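Local structure of N6 adenine specific DNA methylase (Encephalitozoon cuniculi, 3Q87) at residues Phe84-Val89 and Glu105-Phe110; Arg109-Val114 and Ala134-Arg139; Ile124-Pro129 and Leu152-Tyr157. The protein transfers methyl groups from S-adenosylmethionine to the translation termination factor eRF1, acting as the catalytic Mtq2 subunit of the Mtq2-Trm112 complex. All coordinates share one frame; numbering follows the deposited sequence.

Interaction 1: residues Phe84-Val89 and Glu105-Phe110. With SAM (S-adenosylmethionine), chain D.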
loop_
_atom_site.group_PDB
_atom_site.type_symbol
_atom_site.label_atom_id
_atom_site.label_comp_id
_atom_site.label_asym_id
_atom_site.label_seq_id
_atom_site.Cartn_x
_atom_site.Cartn_y
_atom_site.Cartn_z
ATOM N N PHE B 84 -9.005 2.171 4.658
ATOM C CA PHE B 84 -8.772 3.614 4.650
ATOM C C PHE B 84 -9.586 4.340 5.713
ATOM O O PHE B 84 -10.799 4.458 5.596
ATOM C CB PHE B 84 -9.130 4.176 3.271
ATOM C CG PHE B 84 -8.657 5.585 3.033
ATOM C CD1 PHE B 84 -7.654 6.143 3.806
ATOM C CD2 PHE B 84 -9.195 6.338 1.992
ATOM C CE1 PHE B 84 -7.210 7.431 3.560
ATOM C CE2 PHE B 84 -8.747 7.623 1.737
ATOM C CZ PHE B 84 -7.764 8.172 2.516
ATOM N N ASN B 85 -8.917 4.823 6.754
ATOM C CA ASN B 85 -9.511 5.838 7.611
ATOM C C ASN B 85 -9.048 7.176 7.050
ATOM O O ASN B 85 -7.903 7.560 7.236
ATOM C CB ASN B 85 -9.082 5.649 9.063
ATOM C CG ASN B 85 -9.757 6.636 10.012
ATOM O OD1 ASN B 85 -10.619 7.413 9.608
ATOM N ND2 ASN B 85 -9.357 6.612 11.272
ATOM N N PRO B 86 -9.932 7.875 6.315
ATOM C CA PRO B 86 -9.507 9.034 5.523
ATOM C C PRO B 86 -9.555 10.346 6.305
ATOM O O PRO B 86 -10.161 10.379 7.380
ATOM C CB PRO B 86 -10.546 9.065 4.403
ATOM C CG PRO B 86 -11.804 8.580 5.071
ATOM C CD PRO B 86 -11.375 7.611 6.169
ATOM N N PRO B 87 -8.911 11.408 5.785
ATOM C CA PRO B 87 -9.105 12.756 6.348
ATOM C C PRO B 87 -10.551 13.137 6.091
ATOM O O PRO B 87 -10.921 13.308 4.940
ATOM C CB PRO B 87 -8.231 13.659 5.474
ATOM C CG PRO B 87 -7.528 12.771 4.505
ATOM C CD PRO B 87 -8.102 11.408 4.552
ATOM N N TYR B 88 -11.359 13.258 7.130
ATOM C CA TYR B 88 -12.786 13.369 6.930
ATOM C C TYR B 88 -13.391 14.640 7.548
ATOM O O TYR B 88 -14.606 14.812 7.548
ATOM C CB TYR B 88 -13.479 12.113 7.478
ATOM C CG TYR B 88 -13.244 11.844 8.957
ATOM C CD1 TYR B 88 -13.676 12.747 9.924
ATOM C CD2 TYR B 88 -12.625 10.667 9.388
ATOM C CE1 TYR B 88 -13.479 12.506 11.274
ATOM C CE2 TYR B 88 -12.419 10.409 10.739
ATOM C CZ TYR B 88 -12.847 11.337 11.676
ATOM O OH TYR B 88 -12.655 11.103 13.015
ATOM N N VAL B 89 -12.549 15.528 8.061
ATOM C CA VAL B 89 -13.032 16.685 8.813
ATOM C C VAL B 89 -13.454 17.825 7.888
ATOM O O VAL B 89 -12.641 18.336 7.119
ATOM C CB VAL B 89 -11.981 17.205 9.808
ATOM C CG1 VAL B 89 -12.514 18.454 10.538
ATOM C CG2 VAL B 89 -11.590 16.111 10.800
ATOM N N GLU B 105 -13.704 15.758 0.227
ATOM C CA GLU B 105 -12.824 15.925 -0.921
ATOM C C GLU B 105 -11.829 14.779 -1.139
ATOM O O GLU B 105 -11.600 14.373 -2.278
ATOM C CB GLU B 105 -12.126 17.289 -0.878
ATOM C CG GLU B 105 -13.135 18.444 -0.968
ATOM C CD GLU B 105 -12.495 19.801 -1.215
ATOM O OE1 GLU B 105 -11.392 19.851 -1.801
ATOM O OE2 GLU B 105 -13.102 20.827 -0.830
ATOM N N VAL B 106 -11.236 14.259 -0.065
ATOM C CA VAL B 106 -10.290 13.153 -0.231
ATOM C C VAL B 106 -11.060 11.854 -0.443
ATOM O O VAL B 106 -10.709 11.040 -1.300
ATOM C CB VAL B 106 -9.293 13.028 0.954
ATOM C CG1 VAL B 106 -8.250 11.939 0.662
ATOM C CG2 VAL B 106 -8.589 14.345 1.193
ATOM N N ILE B 107 -12.124 11.670 0.332
ATOM C CA ILE B 107 -12.979 10.505 0.175
ATOM C C ILE B 107 -13.430 10.351 -1.278
ATOM O O ILE B 107 -13.351 9.262 -1.853
ATOM C CB ILE B 107 -14.223 10.608 1.082
ATOM C CG1 ILE B 107 -13.826 10.393 2.538
ATOM C CG2 ILE B 107 -15.312 9.604 0.641
ATOM C CD1 ILE B 107 -14.805 11.008 3.542
ATOM N N ASP B 108 -13.895 11.453 -1.858
ATOM C CA ASP B 108 -14.422 11.463 -3.218
ATOM C C ASP B 108 -13.319 11.167 -4.223
ATOM O O ASP B 108 -13.541 10.463 -5.205
ATOM C CB ASP B 108 -15.075 12.819 -3.539
ATOM C CG ASP B 108 -16.432 12.990 -2.872
ATOM O OD1 ASP B 108 -16.939 12.003 -2.294
ATOM O OD2 ASP B 108 -17.000 14.111 -2.938
ATOM N N ARG B 109 -12.126 11.705 -3.979
ATOM C CA ARG B 109 -10.987 11.389 -4.833
ATOM C C ARG B 109 -10.641 9.908 -4.763
ATOM O O ARG B 109 -10.326 9.277 -5.781
ATOM C CB ARG B 109 -9.770 12.243 -4.467
ATOM C CG ARG B 109 -9.824 13.628 -5.066
ATOM C CD ARG B 109 -8.659 14.514 -4.650
ATOM N NE ARG B 109 -7.351 13.895 -4.859
ATOM C CZ ARG B 109 -6.410 13.828 -3.919
ATOM N NH1 ARG B 109 -6.636 14.361 -2.723
ATOM N NH2 ARG B 109 -5.238 13.259 -4.174
ATOM N N PHE B 110 -10.706 9.357 -3.558
ATOM C CA PHE B 110 -10.424 7.942 -3.345
ATOM C C PHE B 110 -11.428 7.062 -4.090
ATOM O O PHE B 110 -11.060 6.160 -4.821
ATOM C CB PHE B 110 -10.473 7.592 -1.847
ATOM C CG PHE B 110 -10.463 6.107 -1.573
ATOM C CD1 PHE B 110 -9.346 5.348 -1.873
ATOM C CD2 PHE B 110 -11.570 5.473 -1.023
ATOM C CE1 PHE B 110 -9.330 3.971 -1.641
ATOM C CE2 PHE B 110 -11.561 4.106 -0.778
ATOM C CZ PHE B 110 -10.431 3.348 -1.100
HETATM N N SAM D . -4.908 4.951 9.888
HETATM C CA SAM D . -4.787 5.939 10.969
HETATM C C SAM D . -5.835 5.631 12.049
HETATM O O SAM D . -5.702 6.014 13.212
HETATM O OXT SAM D . -6.846 4.984 11.784
HETATM C CB SAM D . -4.824 7.420 10.501
HETATM C CG SAM D . -6.118 8.066 9.946
HETATM S SD SAM D . -6.118 9.890 9.653
HETATM C CE SAM D . -7.838 10.343 9.962
HETATM C "C5'" SAM D . -6.058 10.030 7.849
HETATM C "C4'" SAM D . -4.650 9.711 7.374
HETATM O "O4'" SAM D . -4.577 9.867 5.966
HETATM C "C3'" SAM D . -3.597 10.626 7.982
HETATM O "O3'" SAM D . -2.535 9.826 8.454
HETATM C "C2'" SAM D . -3.122 11.484 6.827
HETATM O "O2'" SAM D . -1.759 11.833 6.893
HETATM C "C1'" SAM D . -3.388 10.567 5.655
HETATM N N9 SAM D . -3.640 11.272 4.407
HETATM C C8 SAM D . -4.205 12.510 4.203
HETATM N N7 SAM D . -4.242 12.726 2.869
HETATM C C5 SAM D . -3.714 11.633 2.240
HETATM C C6 SAM D . -3.513 11.301 0.912
HETATM N N6 SAM D . -3.871 12.154 -0.042
HETATM N N1 SAM D . -2.942 10.083 0.582
HETATM C C2 SAM D . -2.569 9.179 1.562
HETATM N N3 SAM D . -2.777 9.515 2.886
HETATM C C4 SAM D . -3.331 10.713 3.205
HETATM O O HOH W 1 -12.298 13.654 2.618
#
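A single water links Pro87 to Ile107, donating to Pro87 O at 2.7 Å and accepting from Ile107 N at 3.0 Å. It thereby ties the loop to the first turn of helix 105-113, where backbone N-H groups lack a partner one turn back. The direct side-chain contacts between the segments are apolar. Pro87 CG rests on Val106 CG2 (3.8 Å), the two side chains crossing at about a right angle, while Pro86 CG meets Ile107 CG1 at 3.7 Å. Phe84 has CG anti to the backbone N (chi1 -167°), and its CD2 lies over the face of Phe110, toward the rim; the rings form an edge-to-face pair with planes at 68°. On the cofactor side, Asn85 ND2 donates to SAM OXT (3.0 Å), Pro87 CG reaches SAM C8 (3.3 Å), and Pro86 O lies 3.5 Å from SAM CE, the methyl to be transferred. Asn85-Pro86-Pro87-Tyr88 is the NPPY motif of the N6-adenine and PrmC-type methyltransferases, which in relatives holds the nitrogen to be methylated (adenine amino or glutamine amide). The two prolines thus turn apolar rings to the helix while Asn85 and the Pro86 carbonyl keep polar groups beside the cofactor, consistent with a helix-backed active-site loop.

Interaction 2: residues Arg109-Val114 and Ala134-Arg139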
loop_
_atom_site.group_PDB
_atom_site.type_symbol
_atom_site.label_atom_id
_atom_site.label_comp_id
_atom_site.label_asym_id
_atom_site.label_seq_id
_atom_site.Cartn_x
_atom_site.Cartn_y
_atom_site.Cartn_z
ATOM N N ARG B 109 -12.126 11.705 -3.979
ATOM C CA ARG B 109 -10.987 11.389 -4.833
ATOM C C ARG B 109 -10.641 9.908 -4.763
ATOM O O ARG B 109 -10.326 9.277 -5.781
ATOM C CB ARG B 109 -9.770 12.243 -4.467
ATOM C CG ARG B 109 -9.824 13.628 -5.066
ATOM C CD ARG B 109 -8.659 14.514 -4.650
ATOM N NE ARG B 109 -7.351 13.895 -4.859
ATOM C CZ ARG B 109 -6.410 13.828 -3.919
ATOM N NH1 ARG B 109 -6.636 14.361 -2.723
ATOM N NH2 ARG B 109 -5.238 13.259 -4.174
ATOM N N PHE B 110 -10.706 9.357 -3.558
ATOM C CA PHE B 110 -10.424 7.942 -3.345
ATOM C C PHE B 110 -11.428 7.062 -4.090
ATOM O O PHE B 110 -11.060 6.160 -4.821
ATOM C CB PHE B 110 -10.473 7.592 -1.847
ATOM C CG PHE B 110 -10.463 6.107 -1.573
ATOM C CD1 PHE B 110 -9.346 5.348 -1.873
ATOM C CD2 PHE B 110 -11.570 5.473 -1.023
ATOM C CE1 PHE B 110 -9.330 3.971 -1.641
ATOM C CE2 PHE B 110 -11.561 4.106 -0.778
ATOM C CZ PHE B 110 -10.431 3.348 -1.100
ATOM N N VAL B 111 -12.707 7.331 -3.881
ATOM C CA VAL B 111 -13.758 6.527 -4.483
ATOM C C VAL B 111 -13.641 6.538 -6.009
ATOM O O VAL B 111 -13.798 5.510 -6.668
ATOM C CB VAL B 111 -15.137 7.042 -4.037
ATOM C CG1 VAL B 111 -16.244 6.430 -4.882
ATOM C CG2 VAL B 111 -15.338 6.764 -2.541
ATOM N N ASP B 112 -13.320 7.696 -6.570
ATOM C CA ASP B 112 -13.180 7.779 -8.016
ATOM C C ASP B 112 -11.922 7.153 -8.616
ATOM O O ASP B 112 -11.818 7.030 -9.832
ATOM C CB ASP B 112 -13.392 9.197 -8.524
ATOM C CG ASP B 112 -14.801 9.402 -9.032
ATOM O OD1 ASP B 112 -15.706 9.657 -8.199
ATOM O OD2 ASP B 112 -15.010 9.270 -10.260
ATOM N N ALA B 113 -10.987 6.723 -7.780
ATOM C CA ALA B 113 -9.779 6.077 -8.288
ATOM C C ALA B 113 -9.660 4.595 -7.915
ATOM O O ALA B 113 -8.831 3.881 -8.478
ATOM C CB ALA B 113 -8.542 6.832 -7.825
ATOM N N VAL B 114 -10.470 4.139 -6.960
ATOM C CA VAL B 114 -10.270 2.807 -6.386
ATOM C C VAL B 114 -10.812 1.721 -7.313
ATOM O O VAL B 114 -11.902 1.857 -7.868
ATOM C CB VAL B 114 -10.884 2.683 -4.946
ATOM C CG1 VAL B 114 -12.405 2.800 -4.985
ATOM C CG2 VAL B 114 -10.468 1.370 -4.292
ATOM N N ALA B 134 -23.595 5.644 -2.595
ATOM C CA ALA B 134 -24.043 5.822 -3.967
ATOM C C ALA B 134 -22.867 5.918 -4.938
ATOM O O ALA B 134 -22.852 5.263 -5.990
ATOM C CB ALA B 134 -24.934 7.065 -4.069
ATOM N N ARG B 135 -21.874 6.730 -4.587
ATOM C CA ARG B 135 -20.728 6.916 -5.474
ATOM C C ARG B 135 -19.985 5.611 -5.675
ATOM O O ARG B 135 -19.473 5.337 -6.763
ATOM C CB ARG B 135 -19.780 7.981 -4.931
ATOM C CG ARG B 135 -20.177 9.398 -5.292
ATOM C CD ARG B 135 -19.130 10.367 -4.795
ATOM N NE ARG B 135 -19.544 11.755 -4.953
ATOM C CZ ARG B 135 -18.897 12.652 -5.685
ATOM N NH1 ARG B 135 -17.797 12.316 -6.333
ATOM N NH2 ARG B 135 -19.358 13.888 -5.761
ATOM N N LEU B 136 -19.925 4.819 -4.610
ATOM C CA LEU B 136 -19.272 3.522 -4.630
ATOM C C LEU B 136 -20.026 2.574 -5.542
ATOM O O LEU B 136 -19.421 1.805 -6.276
ATOM C CB LEU B 136 -19.187 2.943 -3.212
ATOM C CG LEU B 136 -18.068 3.498 -2.330
ATOM C CD1 LEU B 136 -18.217 3.014 -0.898
ATOM C CD2 LEU B 136 -16.688 3.122 -2.892
ATOM N N GLU B 137 -21.354 2.633 -5.486
ATOM C CA GLU B 137 -22.178 1.796 -6.344
ATOM C C GLU B 137 -21.901 2.132 -7.797
ATOM O O GLU B 137 -21.769 1.242 -8.636
ATOM C CB GLU B 137 -23.665 2.019 -6.046
ATOM C CG GLU B 137 -24.066 1.626 -4.643
ATOM C CD GLU B 137 -23.843 0.151 -4.370
ATOM O OE1 GLU B 137 -23.771 -0.631 -5.342
ATOM O OE2 GLU B 137 -23.746 -0.230 -3.185
ATOM N N GLU B 138 -21.820 3.427 -8.086
ATOM C CA GLU B 138 -21.511 3.897 -9.428
ATOM C C GLU B 138 -20.161 3.388 -9.925
ATOM O O GLU B 138 -19.918 3.323 -11.126
ATOM C CB GLU B 138 -21.529 5.420 -9.469
ATOM C CG GLU B 138 -22.885 6.036 -9.211
ATOM C CD GLU B 138 -22.806 7.545 -9.035
ATOM O OE1 GLU B 138 -21.811 8.150 -9.500
ATOM O OE2 GLU B 138 -23.738 8.129 -8.430
ATOM N N ARG B 139 -19.279 3.035 -9.000
ATOM C CA ARG B 139 -17.947 2.585 -9.363
ATOM C C ARG B 139 -17.873 1.067 -9.443
ATOM O O ARG B 139 -16.810 0.493 -9.667
ATOM C CB ARG B 139 -16.917 3.139 -8.375
ATOM C CG ARG B 139 -16.689 4.636 -8.523
ATOM C CD ARG B 139 -15.707 4.910 -9.640
ATOM N NE ARG B 139 -14.423 4.274 -9.358
ATOM C CZ ARG B 139 -13.470 4.072 -10.264
ATOM N NH1 ARG B 139 -13.655 4.443 -11.526
ATOM N NH2 ARG B 139 -12.334 3.487 -9.908
#
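Helix segments 109-113 and 134-138 run nearly parallel, their N-to-C directions 20° apart and their axes 9.4 Å from each other at closest approach; Val111 and Leu136 lie level, with CA atoms 6.3 Å apart. Val111 is the apolar centre of the contact. Val111 CG1 touches both Arg135 CB and Leu136 CD2, and Val111 CG2 reaches Leu136 CD2 at 3.9 Å, the valine crossing both partners at about a right angle. Further along, Arg139, just beyond helix 134-138, reaches across to the C-terminal end of the other helix. Its chain does not extend: it bends at chi2 (-83°) and again at chi3, and the guanidinium lies over the backbone of Val111 to Val114. There Arg139 NH2 donates to Val114 O at 2.6 Å, standing above the carbonyl plane (53° out of it), whereas NE makes a weak bond to Val111 O. Asp112 O sits over the centre of one face of the Arg139 guanidinium, 3.4 Å above its plane. A positive group among carbonyls at this helix end would be expected to be stabilised electrostatically. Nearer the solvent, Asp112 OD1 approaches the edge of the Arg135 guanidinium in a long salt bridge, 3.9 Å from NH1, with the two planar groups steeply inclined to each other. Arg135 also has a long, weak ion pair with Asp108, while Arg104 brings a like charge close. The two helices flank strand 118-124 in sequence, one leading into it and the other leaving it. Such side-by-side helices on a sheet, joined through a parallel strand, are a feature of the Rossmann-like fold of class I S-adenosylmethionine-dependent methyltransferases.

Interaction 3: residues Ile124-Pro129 and Leu152-Tyr157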
loop_
_atom_site.group_PDB
_atom_site.type_symbol
_atom_site.label_atom_id
_atom_site.label_comp_id
_atom_site.label_asym_id
_atom_site.label_seq_id
_atom_site.Cartn_x
_atom_site.Cartn_y
_atom_site.Cartn_z
ATOM N N ILE B 124 -17.827 9.658 8.534
ATOM C CA ILE B 124 -18.668 10.145 9.621
ATOM C C ILE B 124 -19.981 10.717 9.078
ATOM O O ILE B 124 -20.113 10.950 7.887
ATOM C CB ILE B 124 -17.944 11.190 10.495
ATOM C CG1 ILE B 124 -17.569 12.416 9.665
ATOM C CG2 ILE B 124 -16.715 10.568 11.160
ATOM C CD1 ILE B 124 -17.070 13.581 10.507
ATOM N N GLU B 125 -20.952 10.930 9.961
ATOM C CA GLU B 125 -22.279 11.367 9.542
ATOM C C GLU B 125 -22.210 12.625 8.678
ATOM O O GLU B 125 -22.948 12.763 7.697
ATOM C CB GLU B 125 -23.165 11.607 10.766
ATOM C CG GLU B 125 -24.653 11.660 10.471
ATOM C CD GLU B 125 -25.482 11.545 11.742
ATOM O OE1 GLU B 125 -25.705 10.407 12.217
ATOM O OE2 GLU B 125 -25.905 12.594 12.272
ATOM N N ALA B 126 -21.310 13.534 9.030
ATOM C CA ALA B 126 -21.203 14.794 8.301
ATOM C C ALA B 126 -20.777 14.626 6.836
ATOM O O ALA B 126 -21.047 15.495 6.000
ATOM C CB ALA B 126 -20.283 15.754 9.028
ATOM N N ASN B 127 -20.125 13.511 6.517
ATOM C CA ASN B 127 -19.696 13.265 5.143
ATOM C C ASN B 127 -20.844 12.886 4.212
ATOM O O ASN B 127 -20.665 12.826 2.996
ATOM C CB ASN B 127 -18.623 12.173 5.095
ATOM C CG ASN B 127 -17.411 12.516 5.930
ATOM O OD1 ASN B 127 -17.036 13.677 6.043
ATOM N ND2 ASN B 127 -16.790 11.508 6.514
ATOM N N ARG B 128 -22.012 12.623 4.795
ATOM C CA ARG B 128 -23.189 12.143 4.068
ATOM C C ARG B 128 -22.950 10.747 3.526
ATOM O O ARG B 128 -22.749 10.567 2.329
ATOM C CB ARG B 128 -23.594 13.116 2.962
ATOM C CG ARG B 128 -24.195 14.412 3.499
ATOM C CD ARG B 128 -24.446 15.436 2.385
ATOM N NE ARG B 128 -25.143 16.630 2.865
ATOM C CZ ARG B 128 -25.312 17.739 2.147
ATOM N NH1 ARG B 128 -24.829 17.816 0.909
ATOM N NH2 ARG B 128 -25.962 18.777 2.667
ATOM N N PRO B 129 -22.972 9.747 4.423
ATOM C CA PRO B 129 -22.584 8.362 4.150
ATOM C C PRO B 129 -23.330 7.788 2.964
ATOM O O PRO B 129 -22.783 6.967 2.218
ATOM C CB PRO B 129 -22.989 7.624 5.430
ATOM C CG PRO B 129 -23.001 8.660 6.478
ATOM C CD PRO B 129 -23.431 9.927 5.808
ATOM N N LEU B 152 -17.026 9.955 20.862
ATOM C CA LEU B 152 -16.888 11.348 21.298
ATOM C C LEU B 152 -16.811 12.305 20.117
ATOM O O LEU B 152 -15.786 12.375 19.436
ATOM C CB LEU B 152 -15.623 11.523 22.138
ATOM C CG LEU B 152 -15.671 10.919 23.530
ATOM C CD1 LEU B 152 -14.285 10.924 24.124
ATOM C CD2 LEU B 152 -16.657 11.690 24.404
ATOM N N GLY B 153 -17.881 13.049 19.870
ATOM C CA GLY B 153 -17.844 14.034 18.807
ATOM C C GLY B 153 -18.785 13.760 17.657
ATOM O O GLY B 153 -19.479 14.662 17.209
ATOM N N GLU B 154 -18.814 12.526 17.163
ATOM C CA GLU B 154 -19.719 12.196 16.059
ATOM C C GLU B 154 -20.043 10.714 15.974
ATOM O O GLU B 154 -19.753 9.944 16.887
ATOM C CB GLU B 154 -19.166 12.705 14.715
ATOM C CG GLU B 154 -20.218 12.786 13.592
ATOM C CD GLU B 154 -19.999 13.970 12.663
ATOM O OE1 GLU B 154 -19.242 14.893 13.038
ATOM O OE2 GLU B 154 -20.591 13.990 11.565
ATOM N N THR B 155 -20.670 10.321 14.876
ATOM C CA THR B 155 -21.009 8.924 14.671
ATOM C C THR B 155 -20.214 8.384 13.491
ATOM O O THR B 155 -20.148 9.000 12.432
ATOM C CB THR B 155 -22.513 8.733 14.423
ATOM O OG1 THR B 155 -22.863 9.312 13.161
ATOM C CG2 THR B 155 -23.323 9.413 15.516
ATOM N N VAL B 156 -19.616 7.223 13.686
ATOM C CA VAL B 156 -18.730 6.648 12.694
ATOM C C VAL B 156 -19.436 5.559 11.894
ATOM O O VAL B 156 -20.130 4.717 12.467
ATOM C CB VAL B 156 -17.501 6.042 13.390
ATOM C CG1 VAL B 156 -16.795 5.073 12.472
ATOM C CG2 VAL B 156 -16.575 7.135 13.840
ATOM N N TYR B 157 -19.250 5.577 10.575
ATOM C CA TYR B 157 -19.756 4.526 9.698
ATOM C C TYR B 157 -18.625 3.788 8.990
ATOM O O TYR B 157 -17.781 4.396 8.333
ATOM C CB TYR B 157 -20.703 5.112 8.652
ATOM C CG TYR B 157 -21.877 5.868 9.242
ATOM C CD1 TYR B 157 -23.156 5.320 9.236
ATOM C CD2 TYR B 157 -21.705 7.123 9.807
ATOM C CE1 TYR B 157 -24.234 6.004 9.775
ATOM C CE2 TYR B 157 -22.779 7.820 10.348
ATOM C CZ TYR B 157 -24.041 7.255 10.330
ATOM O OH TYR B 157 -25.106 7.938 10.864
#
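Glu154 reaches across Ile124 to the turn that follows it, and its OE2 accepts a hydrogen bond from Ala126 N at 2.7 Å, met nearly head-on down its C-O bond. Glu154 OE2 also lies 3.1 Å from Ala126 CB, a tight fit for a carboxylate against a methyl. The chain leaves with CG anti to the backbone N (chi1 -162°) and bends at chi2, crossing Ile124 at about a right angle; Ile124 CD1 lies 3.6 Å from Glu154 OE1 and against the carboxylate carbon. Ile124 itself is the last residue of strand 118-124 and forms an antiparallel, non-hydrogen-bonded pair with Val156, their side chains on one face of the sheet, where Ile124 also touches Tyr88. Ile124 CA makes a CA-H...O contact with Thr155 O, which additionally accepts from Glu125 N at 3.2 Å. This pairing joins strand 118-124 to its antiparallel neighbour 155-162, the reversed strand that class I methyltransferases insert between their fifth and sixth strands. Beyond the pair the chain leaves the sheet through the 3-10 turn 125-127 and enters helix 129-138. Tyr157 holds that exit from the strand side. Pro129 CG stands over the centre of its ring in a CH-pi contact, 3.9 Å from the centroid and 12° off the normal, while the backbone N of Glu125 lies at the ring edge. The Tyr157 OH donates to Glu125 OE1 (2.9 Å) on the lone pair anti to the other carboxylate oxygen; Thr155 OG1 gives a second bond to OE1, coming from above the carboxylate plane (62° out of it). Two donors on one oxygen should steady the charge of Glu125, whose OE2 lies 5.5 Å from Glu154 OE2.

In the fold
From the N terminus, interaction 1 comes first: strand 81-84 ends in the cofactor loop 84-89, and a connection of 15 residues without helix or strand returns to helix 105-113. Interaction 2 opens on that same helix, sharing Arg109 and Phe110, and closes only at 134-139, after strand 118-124 and the first half of helix 129-138. Interaction 3 opens inside this span, at 124-129, and closes at 152-157, so interactions 2 and 3 cross, although their atoms do not touch. Interactions 1 and 3 follow in series yet meet in space through Tyr88 and Ile124. Together they join the cofactor loop, two neighbouring helices and the antiparallel part of the sheet.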